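Local coordinates for protein N-acetylmuramoyl-l-alanine amidase (Bartonella henselae, PDB 3NE8) that probably cleaves the amide bond between N-acetylmuramic acid and L-alanine in peptidoglycan as a zinc-dependent cell-wall amidase, at residues A[30-35]-A[79-84]; A[37-42]-A[214-219]. All coordinates share one frame; numbering follows the deposited sequence.

Contact 1: residues A[30-35]-A[79-84]. With ZN (zinc ion), chain B.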
loop_
_atom_site.group_PDB
_atom_site.type_symbol
_atom_site.label_atom_id
_atom_site.label_comp_id
_atom_site.label_asym_id
_atom_site.label_seq_id
_atom_site.Cartn_x
_atom_site.Cartn_y
_atom_site.Cartn_z
ATOM N N ASP A 30 -7.039 12.007 -29.143
ATOM C CA ASP A 30 -6.614 13.381 -28.888
ATOM C C ASP A 30 -6.779 13.776 -27.424
ATOM O O ASP A 30 -5.936 14.471 -26.860
ATOM C CB ASP A 30 -7.357 14.359 -29.800
ATOM C CG ASP A 30 -7.050 14.134 -31.283
ATOM O OD1 ASP A 30 -5.902 13.784 -31.617
ATOM O OD2 ASP A 30 -7.971 14.300 -32.108
ATOM N N VAL A 31 -7.861 13.321 -26.807
ATOM C CA VAL A 31 -8.097 13.570 -25.395
ATOM C C VAL A 31 -7.009 12.916 -24.543
ATOM O O VAL A 31 -6.522 13.515 -23.580
ATOM C CB VAL A 31 -9.484 13.020 -24.957
ATOM C CG1 VAL A 31 -9.637 13.043 -23.431
ATOM C CG2 VAL A 31 -10.604 13.794 -25.630
ATOM N N THR A 32 -6.651 11.682 -24.867
ATOM C CA THR A 32 -5.685 10.988 -24.021
ATOM C C THR A 32 -4.292 11.634 -24.112
ATOM O O THR A 32 -3.591 11.720 -23.105
ATOM C CB THR A 32 -5.579 9.498 -24.364
ATOM O OG1 THR A 32 -5.092 9.367 -25.710
ATOM C CG2 THR A 32 -6.930 8.789 -24.197
ATOM N N LEU A 33 -3.888 12.073 -25.312
ATOM C CA LEU A 33 -2.609 12.761 -25.481
ATOM C C LEU A 33 -2.626 14.083 -24.716
ATOM O O LEU A 33 -1.660 14.412 -24.020
ATOM C CB LEU A 33 -2.292 12.966 -26.965
ATOM C CG LEU A 33 -0.963 13.646 -27.305
ATOM C CD1 LEU A 33 0.217 12.859 -26.753
ATOM C CD2 LEU A 33 -0.828 13.812 -28.809
ATOM N N ALA A 34 -3.727 14.831 -24.820
ATOM C CA ALA A 34 -3.824 16.109 -24.117
ATOM C C ALA A 34 -3.766 15.881 -22.610
ATOM O O ALA A 34 -3.146 16.638 -21.862
ATOM C CB ALA A 34 -5.110 16.844 -24.502
ATOM N N PHE A 35 -4.463 14.854 -22.141
ATOM C CA PHE A 35 -4.451 14.555 -20.715
ATOM C C PHE A 35 -3.054 14.139 -20.254
ATOM O O PHE A 35 -2.588 14.568 -19.193
ATOM C CB PHE A 35 -5.479 13.483 -20.356
ATOM C CG PHE A 35 -5.641 13.315 -18.872
ATOM C CD1 PHE A 35 -6.546 14.101 -18.176
ATOM C CD2 PHE A 35 -4.839 12.433 -18.169
ATOM C CE1 PHE A 35 -6.683 13.977 -16.802
ATOM C CE2 PHE A 35 -4.969 12.310 -16.786
ATOM C CZ PHE A 35 -5.893 13.086 -16.114
ATOM N N ILE A 79 1.107 4.266 -16.442
ATOM C CA ILE A 79 -0.298 4.656 -16.431
ATOM C C ILE A 79 -0.796 4.785 -17.864
ATOM O O ILE A 79 -0.304 5.631 -18.619
ATOM C CB ILE A 79 -0.500 6.004 -15.702
ATOM C CG1 ILE A 79 0.052 5.948 -14.268
ATOM C CG2 ILE A 79 -1.970 6.380 -15.702
ATOM C CD1 ILE A 79 0.030 7.286 -13.546
ATOM N N SER A 80 -1.754 3.947 -18.238
ATOM C CA SER A 80 -2.367 4.044 -19.553
ATOM C C SER A 80 -3.651 4.845 -19.423
ATOM O O SER A 80 -4.499 4.554 -18.565
ATOM C CB SER A 80 -2.653 2.654 -20.114
ATOM O OG SER A 80 -3.066 2.723 -21.476
ATOM N N ILE A 81 -3.790 5.854 -20.278
ATOM C CA ILE A 81 -4.843 6.860 -20.167
ATOM C C ILE A 81 -5.857 6.682 -21.295
ATOM O O ILE A 81 -5.475 6.655 -22.471
ATOM C CB ILE A 81 -4.210 8.263 -20.261
ATOM C CG1 ILE A 81 -3.252 8.494 -19.086
ATOM C CG2 ILE A 81 -5.274 9.360 -20.346
ATOM C CD1 ILE A 81 -2.196 9.536 -19.331
ATOM N N HIS A 82 -7.133 6.558 -20.924
ATOM C CA HIS A 82 -8.219 6.233 -21.846
ATOM C C HIS A 82 -9.466 7.064 -21.612
ATOM O O HIS A 82 -9.629 7.670 -20.551
ATOM C CB HIS A 82 -8.545 4.739 -21.753
ATOM C CG HIS A 82 -7.483 3.895 -22.364
ATOM N ND1 HIS A 82 -7.574 3.421 -23.653
ATOM C CD2 HIS A 82 -6.252 3.549 -21.915
ATOM C CE1 HIS A 82 -6.456 2.782 -23.958
ATOM N NE2 HIS A 82 -5.641 2.843 -22.922
ATOM N N ALA A 83 -10.324 7.095 -22.628
ATOM C CA ALA A 83 -11.644 7.705 -22.535
ATOM C C ALA A 83 -12.571 6.957 -23.492
ATOM O O ALA A 83 -12.941 7.454 -24.558
ATOM C CB ALA A 83 -11.581 9.185 -22.870
ATOM N N ASP A 84 -12.930 5.741 -23.103
ATOM C CA ASP A 84 -13.557 4.798 -24.010
ATOM C C ASP A 84 -15.066 4.893 -24.087
ATOM O O ASP A 84 -15.713 5.595 -23.314
ATOM C CB ASP A 84 -13.170 3.380 -23.596
ATOM C CG ASP A 84 -11.732 3.073 -23.922
ATOM O OD1 ASP A 84 -11.413 3.038 -25.128
ATOM O OD2 ASP A 84 -10.916 2.901 -22.995
HETATM ZN ZN ZN B . -9.311 3.364 -24.970
#

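Contact 2: residues A[37-42]-A[214-219]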
loop_
_atom_site.group_PDB
_atom_site.type_symbol
_atom_site.label_atom_id
_atom_site.label_comp_id
_atom_site.label_asym_id
_atom_site.label_seq_id
_atom_site.Cartn_x
_atom_site.Cartn_y
_atom_site.Cartn_z
ATOM N N ARG A 37 -0.228 14.979 -21.531
ATOM C CA ARG A 37 0.608 16.175 -21.509
ATOM C C ARG A 37 0.328 17.021 -20.254
ATOM O O ARG A 37 1.249 17.580 -19.650
ATOM C CB ARG A 37 0.417 16.964 -22.806
ATOM C CG ARG A 37 1.034 16.257 -23.998
ATOM C CD ARG A 37 0.599 16.849 -25.313
ATOM N NE ARG A 37 1.429 16.351 -26.412
ATOM C CZ ARG A 37 1.218 16.615 -27.699
ATOM N NH1 ARG A 37 0.149 17.312 -28.073
ATOM N NH2 ARG A 37 2.069 16.156 -28.614
ATOM N N ALA A 38 -0.942 17.115 -19.861
ATOM C CA ALA A 38 -1.290 17.863 -18.654
ATOM C C ALA A 38 -0.725 17.192 -17.400
ATOM O O ALA A 38 -0.232 17.863 -16.492
ATOM C CB ALA A 38 -2.799 18.010 -18.542
ATOM N N LEU A 39 -0.815 15.868 -17.347
ATOM C CA LEU A 39 -0.277 15.126 -16.213
ATOM C C LEU A 39 1.249 15.242 -16.167
ATOM O O LEU A 39 1.838 15.428 -15.099
ATOM C CB LEU A 39 -0.769 13.679 -16.255
ATOM C CG LEU A 39 -0.271 12.747 -15.146
ATOM C CD1 LEU A 39 -0.529 13.325 -13.758
ATOM C CD2 LEU A 39 -0.947 11.405 -15.298
ATOM N N ARG A 40 1.895 15.163 -17.330
ATOM C CA ARG A 40 3.331 15.432 -17.387
ATOM C C ARG A 40 3.660 16.808 -16.808
ATOM O O ARG A 40 4.573 16.952 -15.990
ATOM C CB ARG A 40 3.832 15.320 -18.833
ATOM C CG ARG A 40 5.290 15.740 -19.054
ATOM C CD ARG A 40 5.665 15.695 -20.563
ATOM N NE ARG A 40 4.936 16.690 -21.356
ATOM C CZ ARG A 40 4.898 16.728 -22.693
ATOM N NH1 ARG A 40 5.535 15.814 -23.383
ATOM N NH2 ARG A 40 4.208 17.668 -23.337
ATOM N N ASP A 41 2.908 17.822 -17.219
ATOM C CA ASP A 41 3.143 19.171 -16.733
ATOM C C ASP A 41 2.989 19.252 -15.215
ATOM O O ASP A 41 3.801 19.868 -14.540
ATOM C CB ASP A 41 2.189 20.151 -17.405
ATOM C CG ASP A 41 2.475 21.596 -17.036
ATOM O OD1 ASP A 41 3.583 22.080 -17.348
ATOM O OD2 ASP A 41 1.591 22.249 -16.438
ATOM N N GLU A 42 1.934 18.650 -14.677
ATOM C CA GLU A 42 1.730 18.664 -13.233
ATOM C C GLU A 42 2.877 17.964 -12.512
ATOM O O GLU A 42 3.344 18.440 -11.481
ATOM C CB GLU A 42 0.384 18.028 -12.872
ATOM C CG GLU A 42 -0.840 18.824 -13.337
ATOM C CD GLU A 42 -0.896 20.217 -12.753
ATOM O OE1 GLU A 42 -0.685 20.367 -11.536
ATOM O OE2 GLU A 42 -1.160 21.172 -13.516
ATOM N N ALA A 214 -3.919 17.023 -11.707
ATOM C CA ALA A 214 -3.279 17.462 -10.469
ATOM C C ALA A 214 -3.493 16.448 -9.349
ATOM O O ALA A 214 -2.580 16.186 -8.551
ATOM C CB ALA A 214 -3.781 18.825 -10.055
ATOM N N SER A 215 -4.693 15.874 -9.280
ATOM C CA SER A 215 -4.992 14.875 -8.263
ATOM C C SER A 215 -4.159 13.617 -8.499
ATOM O O SER A 215 -3.580 13.045 -7.570
ATOM C CB SER A 215 -6.481 14.541 -8.293
ATOM O OG SER A 215 -6.791 13.537 -7.336
ATOM N N ILE A 216 -4.095 13.167 -9.746
ATOM C CA ILE A 216 -3.274 12.002 -10.053
ATOM C C ILE A 216 -1.802 12.258 -9.740
ATOM O O ILE A 216 -1.116 11.387 -9.201
ATOM C CB ILE A 216 -3.490 11.528 -11.501
ATOM C CG1 ILE A 216 -4.952 11.111 -11.687
ATOM C CG2 ILE A 216 -2.542 10.386 -11.854
ATOM C CD1 ILE A 216 -5.339 10.821 -13.096
ATOM N N ALA A 217 -1.318 13.464 -10.024
ATOM C CA ALA A 217 0.074 13.801 -9.728
ATOM C C ALA A 217 0.348 13.716 -8.226
ATOM O O ALA A 217 1.402 13.223 -7.807
ATOM C CB ALA A 217 0.425 15.181 -10.267
ATOM N N TYR A 218 -0.601 14.173 -7.415
ATOM C CA TYR A 218 -0.485 14.057 -5.969
ATOM C C TYR A 218 -0.422 12.589 -5.556
ATOM O O TYR A 218 0.405 12.205 -4.718
ATOM C CB TYR A 218 -1.659 14.773 -5.295
ATOM C CG TYR A 218 -1.628 14.728 -3.784
ATOM C CD1 TYR A 218 -0.690 15.456 -3.064
ATOM C CD2 TYR A 218 -2.539 13.959 -3.079
ATOM C CE1 TYR A 218 -0.663 15.416 -1.675
ATOM C CE2 TYR A 218 -2.523 13.916 -1.687
ATOM C CZ TYR A 218 -1.582 14.642 -1.000
ATOM O OH TYR A 218 -1.581 14.588 0.378
ATOM N N SER A 219 -1.287 11.764 -6.135
ATOM C CA SER A 219 -1.267 10.337 -5.845
ATOM C C SER A 219 0.070 9.718 -6.198
ATOM O O SER A 219 0.573 8.863 -5.470
ATOM C CB SER A 219 -2.380 9.602 -6.586
ATOM O OG SER A 219 -3.642 10.032 -6.104
#

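Contact 1: residues A[30-35]-A[79-84]
T32 of the helical segment 30-35 sits against I81 of strand 79-82, their CA atoms 5.7 Å apart, where helix and strand axes cross at 135° and approach to 7.7 Å. No hydrogen bond joins the two segments, so the fit rests on van der Waals contact. The CG2 methyl of T32 carries much of it: standing anti to the carbonyl carbon, beside the backbone N, it meets the carbonyl O of I81 at 3.1 Å and also touches CA of H82, while OG1 hydrogen-bonds to the carbonyl of G12. One turn further on, the F35 side chain crosses that of I81 at about a right angle, ring atom CD2 reaching CG2 of I81 obliquely at 3.8 Å. At the other end V31 CG1 makes a looser contact with A83 CB. H82 ND1 binds zinc at 2.2 Å, while its NE2 donates a bent bond (132°) to S80 OG at 3.0 Å; S80 OG also bonds to D10, a second-shell link that probably helps fix the ring's rotation. D84 grips the metal unevenly, OD1 at 2.1 Å and OD2 at 2.6 Å. H13, E28 and E115 complete the site. I81 thus points toward the helix and H82 away from it to the zinc, with D84 adding its carboxylate from the following loop, a helix-on-sheet arrangement leading into the zinc centre of this amidase family.

Contact 2: residues A[37-42]-A[214-219]
A214 lies beside E42 where the two helices come nearest in backbone terms, their CA atoms 5.8 Å apart. E42 lies over it with a folded chain: chi2 of -60° folds CD back, CG is 3.9 Å from the backbone N of A214, and carboxylate atom OE1 ends 3.8 Å from A214 CB. This is contact without a hydrogen bond; OE2 has a weak, long ion pair with K45. I216 comes next, and its side chain crosses that of L39 at about a right angle. Its CG2 touches both methyls of L39, with CD2 at 3.9 Å. A217 then offers its small CB to two residues, E42 through CB at 3.9 Å and L39 through CD1, which also lies 3.8 Å from the A217 backbone N. The short side chains of A214 and A217 are consistent with the axial separation of 8.8 Å at closest approach. With a signed crossing angle of -51° and no hydrogen bond between the segments, this is largely apolar helix-helix packing with the E42 chain at its margin, joining helices 28-45 and 206-227 of the alpha/beta amidase fold.

In the fold
Helix 28-45 serves both contacts, its earlier turns meeting strand 77-82 in contact 1 and its later turns meeting helix 206-227 in contact 2. The two are continuous: F35 CZ lies 3.8 Å from I216 CD1, although the centres of the two contacts are 13 Å apart. Contact 1 is the deeper, centred 8 Å from the middle of the chain with every touching residue buried; contact 2, at 12 Å, has buried L39, I216 and A217 beside partly exposed E42 and A214. Chemistry follows position. Both interfaces are largely apolar, but contact 1 includes two zinc ligands, H82 and D84, whereas contact 2 borders a glutamate carboxylate at its more open margin.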